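Translation initiation factor eIF-2B (PDB 1VB5) is the regulatory subunit of archaeal initiation factor 2B, which probably promotes exchange of GDP for GTP on initiation factor 2. Local coordinates at residues D111-H116 with A178-V183. Numbering follows the deposited sequence.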
loop_
_atom_site.group_PDB
_atom_site.type_symbol
_atom_site.label_atom_id
_atom_site.label_comp_id
_atom_site.label_asym_id
_atom_site.label_seq_id
_atom_site.Cartn_x
_atom_site.Cartn_y
_atom_site.Cartn_z
ATOM N N ASP B 111 5.308 -5.056 23.226
ATOM C CA ASP B 111 4.821 -5.278 21.865
ATOM C C ASP B 111 4.875 -4.026 20.995
ATOM O O ASP B 111 4.803 -2.897 21.485
ATOM C CB ASP B 111 3.358 -5.742 21.872
ATOM C CG ASP B 111 3.198 -7.252 21.773
ATOM O OD1 ASP B 111 4.063 -7.934 21.178
ATOM O OD2 ASP B 111 2.171 -7.755 22.272
ATOM N N VAL B 112 5.006 -4.246 19.694
ATOM C CA VAL B 112 4.962 -3.174 18.715
ATOM C C VAL B 112 3.856 -3.692 17.804
ATOM O O VAL B 112 4.050 -4.647 17.055
ATOM C CB VAL B 112 6.268 -3.026 17.928
ATOM C CG1 VAL B 112 6.063 -2.027 16.784
ATOM C CG2 VAL B 112 7.380 -2.526 18.859
ATOM N N ILE B 113 2.692 -3.168 17.985
ATOM C CA ILE B 113 1.509 -3.579 17.235
ATOM C C ILE B 113 1.336 -2.820 15.922
ATOM O O ILE B 113 1.346 -1.593 15.903
ATOM C CB ILE B 113 0.232 -3.362 18.078
ATOM C CG1 ILE B 113 0.391 -4.022 19.451
ATOM C CG2 ILE B 113 -0.982 -3.928 17.351
ATOM C CD1 ILE B 113 -0.693 -3.619 20.451
ATOM N N ILE B 114 1.183 -3.549 14.823
ATOM C CA ILE B 114 0.978 -2.903 13.537
ATOM C C ILE B 114 -0.449 -3.198 13.116
ATOM O O ILE B 114 -0.955 -4.306 13.334
ATOM C CB ILE B 114 1.968 -3.416 12.456
ATOM C CG1 ILE B 114 1.796 -2.600 11.173
ATOM C CG2 ILE B 114 1.727 -4.887 12.171
ATOM C CD1 ILE B 114 2.936 -2.769 10.174
ATOM N N THR B 115 -1.107 -2.202 12.535
ATOM C CA THR B 115 -2.483 -2.366 12.103
ATOM C C THR B 115 -2.699 -1.577 10.818
ATOM O O THR B 115 -1.812 -0.844 10.378
ATOM C CB THR B 115 -3.479 -1.887 13.207
ATOM O OG1 THR B 115 -4.817 -2.260 12.845
ATOM C CG2 THR B 115 -3.400 -0.376 13.392
ATOM N N HIS B 116 -3.881 -1.727 10.227
ATOM C CA HIS B 116 -4.213 -1.064 8.970
ATOM C C HIS B 116 -5.659 -0.581 9.038
ATOM O O HIS B 116 -6.503 -1.228 9.653
ATOM C CB HIS B 116 -4.014 -2.062 7.812
ATOM C CG HIS B 116 -4.443 -1.552 6.469
ATOM N ND1 HIS B 116 -3.960 -0.382 5.924
ATOM C CD2 HIS B 116 -5.298 -2.068 5.554
ATOM C CE1 HIS B 116 -4.502 -0.197 4.733
ATOM N NE2 HIS B 116 -5.316 -1.206 4.484
ATOM N N ALA B 178 7.412 -4.800 13.802
ATOM C CA ALA B 178 6.300 -5.228 14.643
ATOM C C ALA B 178 6.552 -6.577 15.285
ATOM O O ALA B 178 7.363 -7.360 14.796
ATOM C CB ALA B 178 5.018 -5.284 13.820
ATOM N N SER B 179 5.854 -6.842 16.385
ATOM C CA SER B 179 5.972 -8.117 17.083
ATOM C C SER B 179 4.632 -8.841 16.957
ATOM O O SER B 179 4.521 -10.036 17.251
ATOM C CB SER B 179 6.295 -7.891 18.558
ATOM O OG SER B 179 5.244 -7.187 19.195
ATOM N N ILE B 180 3.616 -8.103 16.522
ATOM C CA ILE B 180 2.284 -8.663 16.351
ATOM C C ILE B 180 1.414 -7.717 15.536
ATOM O O ILE B 180 1.568 -6.501 15.605
ATOM C CB ILE B 180 1.614 -8.938 17.725
ATOM C CG1 ILE B 180 0.246 -9.589 17.524
ATOM C CG2 ILE B 180 1.465 -7.644 18.506
ATOM C CD1 ILE B 180 -0.377 -10.108 18.824
ATOM N N ALA B 181 0.511 -8.289 14.751
ATOM C CA ALA B 181 -0.389 -7.514 13.918
ATOM C C ALA B 181 -1.825 -7.789 14.358
ATOM O O ALA B 181 -2.191 -8.935 14.635
ATOM C CB ALA B 181 -0.203 -7.898 12.450
ATOM N N ILE B 182 -2.626 -6.730 14.426
ATOM C CA ILE B 182 -4.020 -6.838 14.820
ATOM C C ILE B 182 -4.859 -5.931 13.935
ATOM O O ILE B 182 -4.713 -4.710 13.977
ATOM C CB ILE B 182 -4.233 -6.412 16.298
ATOM C CG1 ILE B 182 -3.422 -7.313 17.229
ATOM C CG2 ILE B 182 -5.713 -6.501 16.660
ATOM C CD1 ILE B 182 -3.564 -6.965 18.709
ATOM N N VAL B 183 -5.726 -6.526 13.122
ATOM C CA VAL B 183 -6.596 -5.754 12.250
ATOM C C VAL B 183 -8.044 -6.149 12.513
ATOM O O VAL B 183 -8.315 -7.172 13.150
ATOM C CB VAL B 183 -6.273 -6.001 10.754
ATOM C CG1 VAL B 183 -4.809 -5.643 10.469
ATOM C CG2 VAL B 183 -6.548 -7.454 10.384
#
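The hydroxyl OG of Ser-179 is met by two groups of 111-116: it accepts the backbone N-H of Val-112 in a nearly straight bond (Val-112 N to Ser-179 OG 3.0 Å) and faces carboxylate oxygen OD1 of Asp-111 in a contact so short that its length is doubtful. The chi1 of 63° sets OG between the serine's own N and carbonyl carbon, while Ser-179 N bonds Val-112 O at 2.9 Å. Thus one residue reads both backbone polar groups of Val-112, an example of how a side-chain hydroxyl can continue the hydrogen bonding of a parallel pair where the backbone ladder gives out. OD2 of Asp-111 accepts the N-H of Asp-108, while CG of Asp-111 lies 3.7 Å from methyl CG2 of Ile-180. An alanine in place of Asp-111 would probably leave Asp-108 N without this acceptor and open a gap beside Ile-180 CG2.

Further along, Ile-114 N meets Ile-180 O and Ile-182 N meets Ile-114 O, the ladder itself. At its far end a second hydroxyl takes over: chi1 of -171° turns Thr-115 OG1 anti to the backbone N, placing it to donate to Ile-182 O, 2.7 Å away. Ile-113 and Ile-180 lie side by side on one face; on the other, CG2 of Ile-114 rests 3.6 Å from CB of Ala-181 and also touches CB of Ala-178. The pair sits amid parallel strands 163-166, 136-141, 111-115, 180-183, 214-217 and 261-264, in the 3-2-1-4-5-6 order of a Rossmann-like fold.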